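Local coordinates for thermophilic dibenzothiophene desulfurization enzyme C (Paenibacillus sp. A11-2, PDB 5XDC), which probably oxidises dibenzothiophene by way of its sulfoxide to the sulfone, using reduced FMN and molecular oxygen, at residues E75-I80 against T256-G261; N153-F158 against S214-G219. All blocks are in the same frame, centred on the assembly; numbering follows the deposited sequence.

Contact 1: E75-I80 against T256-G261; sequences EAIAEI and THLYLG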
loop_
_atom_site.group_PDB
_atom_site.type_symbol
_atom_site.label_atom_id
_atom_site.label_comp_id
_atom_site.label_asym_id
_atom_site.label_seq_id
_atom_site.Cartn_x
_atom_site.Cartn_y
_atom_site.Cartn_z
ATOM N N GLU B 75 7.317 8.799 -26.733
ATOM C CA GLU B 75 6.045 9.496 -26.562
ATOM C C GLU B 75 4.989 8.926 -27.499
ATOM O O GLU B 75 3.822 8.761 -27.113
ATOM C CB GLU B 75 6.246 10.999 -26.785
ATOM C CG GLU B 75 4.984 11.817 -26.566
ATOM C CD GLU B 75 5.227 13.328 -26.487
ATOM O OE1 GLU B 75 4.226 14.071 -26.418
ATOM O OE2 GLU B 75 6.399 13.777 -26.495
ATOM N N ALA B 76 5.387 8.605 -28.737
ATOM C CA ALA B 76 4.455 8.030 -29.699
ATOM C C ALA B 76 3.996 6.645 -29.255
ATOM O O ALA B 76 2.824 6.292 -29.420
ATOM C CB ALA B 76 5.096 7.956 -31.086
ATOM N N ILE B 77 4.911 5.846 -28.704
ATOM C CA ILE B 77 4.546 4.523 -28.186
ATOM C C ILE B 77 3.482 4.659 -27.107
ATOM O O ILE B 77 2.468 3.949 -27.112
ATOM C CB ILE B 77 5.791 3.797 -27.645
ATOM C CG1 ILE B 77 6.733 3.376 -28.782
ATOM C CG2 ILE B 77 5.397 2.559 -26.836
ATOM C CD1 ILE B 77 8.116 2.985 -28.333
ATOM N N ALA B 78 3.724 5.538 -26.134
ATOM C CA ALA B 78 2.762 5.722 -25.047
ATOM C C ALA B 78 1.421 6.209 -25.576
ATOM O O ALA B 78 0.359 5.771 -25.111
ATOM C CB ALA B 78 3.321 6.692 -24.002
ATOM N N GLU B 79 1.440 7.109 -26.558
ATOM C CA GLU B 79 0.185 7.640 -27.080
ATOM C C GLU B 79 -0.616 6.538 -27.760
ATOM O O GLU B 79 -1.820 6.384 -27.520
ATOM C CB GLU B 79 0.473 8.788 -28.048
ATOM C CG GLU B 79 -0.755 9.358 -28.741
ATOM C CD GLU B 79 -1.759 9.970 -27.781
ATOM O OE1 GLU B 79 -2.971 9.946 -28.088
ATOM O OE2 GLU B 79 -1.348 10.445 -26.702
ATOM N N ILE B 80 0.042 5.753 -28.609
ATOM C CA ILE B 80 -0.675 4.680 -29.289
ATOM C C ILE B 80 -1.145 3.644 -28.281
ATOM O O ILE B 80 -2.270 3.144 -28.370
ATOM C CB ILE B 80 0.205 4.060 -30.389
ATOM C CG1 ILE B 80 0.413 5.095 -31.501
ATOM C CG2 ILE B 80 -0.435 2.817 -30.952
ATOM C CD1 ILE B 80 1.382 4.681 -32.585
ATOM N N THR B 256 8.147 0.249 -20.411
ATOM C CA THR B 256 7.722 1.251 -19.440
ATOM C C THR B 256 6.694 2.197 -20.041
ATOM O O THR B 256 5.687 2.527 -19.408
ATOM C CB THR B 256 8.940 2.031 -18.943
ATOM O OG1 THR B 256 9.848 1.147 -18.293
ATOM C CG2 THR B 256 8.541 3.113 -17.947
ATOM N N HIS B 257 6.925 2.641 -21.278
ATOM C CA HIS B 257 5.986 3.540 -21.928
ATOM C C HIS B 257 4.690 2.845 -22.357
ATOM O O HIS B 257 3.648 3.504 -22.453
ATOM C CB HIS B 257 6.690 4.203 -23.107
ATOM C CG HIS B 257 7.613 5.305 -22.687
ATOM N ND1 HIS B 257 8.896 5.076 -22.240
ATOM C CD2 HIS B 257 7.412 6.641 -22.582
ATOM C CE1 HIS B 257 9.453 6.227 -21.899
ATOM N NE2 HIS B 257 8.574 7.191 -22.094
ATOM N N LEU B 258 4.714 1.533 -22.615
ATOM C CA LEU B 258 3.457 0.809 -22.775
ATOM C C LEU B 258 2.627 0.914 -21.509
ATOM O O LEU B 258 1.421 1.189 -21.564
ATOM C CB LEU B 258 3.718 -0.666 -23.092
ATOM C CG LEU B 258 4.436 -0.999 -24.403
ATOM C CD1 LEU B 258 4.580 -2.493 -24.534
ATOM C CD2 LEU B 258 3.668 -0.414 -25.591
ATOM N N TYR B 259 3.273 0.729 -20.354
ATOM C CA TYR B 259 2.551 0.737 -19.083
ATOM C C TYR B 259 2.052 2.133 -18.747
ATOM O O TYR B 259 0.907 2.294 -18.302
ATOM C CB TYR B 259 3.433 0.176 -17.964
ATOM C CG TYR B 259 4.055 -1.163 -18.296
ATOM C CD1 TYR B 259 3.479 -2.027 -19.222
ATOM C CD2 TYR B 259 5.222 -1.553 -17.689
ATOM C CE1 TYR B 259 4.079 -3.218 -19.544
ATOM C CE2 TYR B 259 5.828 -2.750 -18.008
ATOM C CZ TYR B 259 5.256 -3.570 -18.952
ATOM O OH TYR B 259 5.885 -4.752 -19.252
ATOM N N LEU B 260 2.872 3.162 -18.975
ATOM C CA LEU B 260 2.395 4.530 -18.756
ATOM C C LEU B 260 1.265 4.889 -19.716
ATOM O O LEU B 260 0.315 5.580 -19.340
ATOM C CB LEU B 260 3.549 5.518 -18.903
ATOM C CG LEU B 260 4.674 5.350 -17.892
ATOM C CD1 LEU B 260 5.835 6.278 -18.257
ATOM C CD2 LEU B 260 4.187 5.668 -16.487
ATOM N N GLY B 261 1.339 4.428 -20.965
ATOM C CA GLY B 261 0.260 4.702 -21.897
ATOM C C GLY B 261 -1.043 4.029 -21.504
ATOM O O GLY B 261 -2.115 4.646 -21.548
#

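Contact 2: N153-F158 against S214-G219; sequences NGTKAF and SVTFSG. With IND (indole), chain J.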
loop_
_atom_site.group_PDB
_atom_site.type_symbol
_atom_site.label_atom_id
_atom_site.label_comp_id
_atom_site.label_asym_id
_atom_site.label_seq_id
_atom_site.Cartn_x
_atom_site.Cartn_y
_atom_site.Cartn_z
ATOM N N ASN B 153 16.618 -24.479 -37.093
ATOM C CA ASN B 153 15.607 -25.489 -36.808
ATOM C C ASN B 153 15.056 -25.317 -35.399
ATOM O O ASN B 153 15.817 -25.130 -34.448
ATOM C CB ASN B 153 16.168 -26.902 -36.924
ATOM C CG ASN B 153 16.451 -27.291 -38.345
ATOM O OD1 ASN B 153 15.531 -27.557 -39.116
ATOM N ND2 ASN B 153 17.727 -27.322 -38.702
ATOM N N GLY B 154 13.742 -25.428 -35.274
ATOM C CA GLY B 154 13.083 -25.440 -33.981
ATOM C C GLY B 154 11.880 -24.517 -33.959
ATOM O O GLY B 154 11.621 -23.750 -34.882
ATOM N N THR B 155 11.129 -24.626 -32.868
ATOM C CA THR B 155 9.943 -23.805 -32.647
ATOM C C THR B 155 10.243 -22.816 -31.528
ATOM O O THR B 155 10.636 -23.216 -30.422
ATOM C CB THR B 155 8.729 -24.670 -32.325
ATOM O OG1 THR B 155 8.431 -25.487 -33.464
ATOM C CG2 THR B 155 7.513 -23.804 -32.012
ATOM N N LYS B 156 10.078 -21.531 -31.841
ATOM C CA LYS B 156 10.348 -20.416 -30.941
ATOM C C LYS B 156 9.028 -19.927 -30.355
ATOM O O LYS B 156 8.089 -19.659 -31.101
ATOM C CB LYS B 156 11.030 -19.286 -31.723
ATOM C CG LYS B 156 11.721 -18.234 -30.886
ATOM C CD LYS B 156 12.972 -18.790 -30.237
ATOM C CE LYS B 156 14.228 -18.074 -30.716
ATOM N NZ LYS B 156 15.430 -18.581 -30.001
ATOM N N ALA B 157 8.954 -19.805 -29.036
ATOM C CA ALA B 157 7.766 -19.241 -28.408
ATOM C C ALA B 157 7.904 -17.727 -28.209
ATOM O O ALA B 157 9.001 -17.160 -28.267
ATOM C CB ALA B 157 7.498 -19.913 -27.064
ATOM N N PHE B 158 6.760 -17.082 -27.986
ATOM C CA PHE B 158 6.676 -15.652 -27.687
ATOM C C PHE B 158 7.403 -14.830 -28.746
ATOM O O PHE B 158 8.368 -14.113 -28.475
ATOM C CB PHE B 158 7.214 -15.344 -26.289
ATOM C CG PHE B 158 6.236 -15.678 -25.190
ATOM C CD1 PHE B 158 5.260 -14.766 -24.813
ATOM C CD2 PHE B 158 6.286 -16.905 -24.552
ATOM C CE1 PHE B 158 4.355 -15.074 -23.800
ATOM C CE2 PHE B 158 5.387 -17.219 -23.545
ATOM C CZ PHE B 158 4.420 -16.302 -23.170
ATOM N N SER B 214 3.957 -18.694 -31.590
ATOM C CA SER B 214 5.220 -19.326 -31.920
ATOM C C SER B 214 5.507 -19.240 -33.420
ATOM O O SER B 214 4.630 -18.968 -34.244
ATOM C CB SER B 214 5.234 -20.786 -31.457
ATOM O OG SER B 214 4.219 -21.523 -32.087
ATOM N N VAL B 215 6.777 -19.448 -33.746
ATOM C CA VAL B 215 7.255 -19.542 -35.120
ATOM C C VAL B 215 8.087 -20.806 -35.210
ATOM O O VAL B 215 8.968 -21.035 -34.374
ATOM C CB VAL B 215 8.096 -18.319 -35.533
ATOM C CG1 VAL B 215 8.727 -18.537 -36.922
ATOM C CG2 VAL B 215 7.248 -17.066 -35.528
ATOM N N THR B 216 7.810 -21.629 -36.218
ATOM C CA THR B 216 8.514 -22.883 -36.410
ATOM C C THR B 216 9.456 -22.727 -37.590
ATOM O O THR B 216 9.030 -22.294 -38.668
ATOM C CB THR B 216 7.545 -24.042 -36.661
ATOM O OG1 THR B 216 6.724 -24.233 -35.492
ATOM C CG2 THR B 216 8.322 -25.328 -36.933
ATOM N N PHE B 217 10.727 -23.034 -37.361
ATOM C CA PHE B 217 11.757 -22.994 -38.396
ATOM C C PHE B 217 12.068 -24.427 -38.809
ATOM O O PHE B 217 12.555 -25.215 -37.992
ATOM C CB PHE B 217 13.027 -22.309 -37.883
ATOM C CG PHE B 217 12.815 -20.887 -37.431
ATOM C CD1 PHE B 217 12.359 -20.612 -36.160
ATOM C CD2 PHE B 217 13.073 -19.826 -38.287
ATOM C CE1 PHE B 217 12.162 -19.309 -35.746
ATOM C CE2 PHE B 217 12.871 -18.512 -37.877
ATOM C CZ PHE B 217 12.413 -18.257 -36.608
ATOM N N SER B 218 11.790 -24.758 -40.069
ATOM C CA SER B 218 12.103 -26.073 -40.621
ATOM C C SER B 218 13.164 -25.931 -41.710
ATOM O O SER B 218 12.838 -25.626 -42.855
ATOM C CB SER B 218 10.842 -26.723 -41.175
ATOM O OG SER B 218 9.930 -26.973 -40.131
ATOM N N GLY B 219 14.418 -26.175 -41.349
ATOM C CA GLY B 219 15.498 -26.097 -42.322
ATOM C C GLY B 219 15.626 -24.729 -42.958
ATOM O O GLY B 219 15.907 -24.620 -44.158
HETATM N N1 IND J . 2.377 -10.348 -24.359
HETATM C C2 IND J . 2.797 -10.198 -25.612
HETATM C C3 IND J . 4.015 -10.578 -25.545
HETATM C C4 IND J . 5.735 -11.430 -23.950
HETATM C C5 IND J . 5.880 -11.759 -22.599
HETATM C C6 IND J . 4.796 -11.627 -21.707
HETATM C C7 IND J . 3.567 -11.165 -22.169
HETATM C C8 IND J . 3.412 -10.841 -23.503
HETATM C C9 IND J . 4.524 -10.972 -24.405
#

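Contact 1: E75-I80 against T256-G261
The carbonyl oxygen of His-257 has two holds on it: Gly-261 N, one helical turn on, gives it a hydrogen bond of 2.9 Å, and Ala-78 CA of the facing helix makes a CA-H...O contact with the same His-257 O at 3.5 Å. The favour is returned a little farther along, where Gly-261 CA approaches Ala-78 O at 3.4 Å. No conventional hydrogen bond crosses the interface, so this reciprocal pair illustrates how small residues let two helix backbones meet directly. The local axes come within 7.5 Å, crossing at -41°. The closeness depends on Gly-261 having no side chain, because a CB there would lie 2.4 Å from Ala-78 O, a clash. Larger side chains flank the backbone contact. Ile-77 has CG2 anti to the backbone N (CG1 beside it, chi1 -70°), and this branch meets Leu-258 CD2 at 3.7 Å as the two side chains cross obliquely. The Ala-78 methyl lies at the edge of the His-257 imidazole, close to the ring plane. His-257 ND1 bonds to Leu-253 O of its own helix, and the ring stacks on Tyr-74, which helps fix its rotation. The contact thus joins the N-terminal and C-terminal helical parts of an acyl-CoA dehydrogenase fold. Helix 70-83 also packs on helices 16-38 and 85-104, Ile-77 itself touching Phe-91 of the latter, while helix 247-276 packs on helices 293-324 and 331-363.

Contact 2: N153-F158 against S214-G219
Four backbone hydrogen bonds make an antiparallel ladder between 153-158 and 214-219, in the beta domain of the acyl-CoA dehydrogenase fold. Phe-217 N reaches Gly-154 O at 2.7 Å and nearly straight, 174° at the hydrogen; Gly-154 N answers to Phe-217 O at 3.0 Å. The second hydrogen-bonded pair repeats the exchange, Lys-156 N meeting Val-215 O at 2.8 Å and Val-215 N meeting Lys-156 O at 3.0 Å. Between them, Thr-155 and Thr-216 form a non-hydrogen-bonded pair whose side chains cross obliquely, with OG1 of Thr-155 hydrogen-bonded to OG1 of Thr-216 at 2.9 Å, either of which could be the donor. On the other face, the Phe-217 ring has Gly-154 O at its edge, in plane, and Lys-156 CB nearby. At the Gly-154/Phe-217 end both chains turn a corner, and there Gly-219 N bonds to Asn-153 OD1 at 2.9 Å from well above the amide plane, 44° out of it. Asn-153 ND2 holds Glu-151 OE1, so an alanine here would lose both bonds and would probably loosen the corner at Gly-219. Gly-154 makes its own turn with phi 134°, at which a side chain would jam against the carbonyl oxygen of Asn-153. Farther out, Asn-199 ND2 bonds to the hydroxyls of Thr-216 and Ser-214, the latter also bound by Asp-201, and the bent Lys-156 chain carries NZ to Phe-171 O. Past the ladder, Phe-158, whose carbonyl oxygen bonds to the FMN-site residue Ser-128, packs on Ala-369 of the second subunit and brings its ring obliquely to the bound indole, CD1 to C4 at 3.5 Å.

In the fold
Contacts 1 and 2 share no helix, strand or sheet: their centres lie 30 Å apart and their nearest atoms about 11 Å. Along the chain the order is 75-80, 153-158, 214-219, 256-261, so both strands of contact 2 fall between the two helices of contact 1. The chain leaves the N-terminal helices, builds the middle beta domain, then returns to lay helix 247-276 against helix 70-83 of the N-terminal part. The pair thus exemplifies a domain inserted between two helical parts that meet again in space. Phe-158 touches the bound indole, while the Leu-258 side chain stays about 8 Å away; the pocket draws on helices (His-89, His-385) and the middle domain (Phe-158, Trp-202).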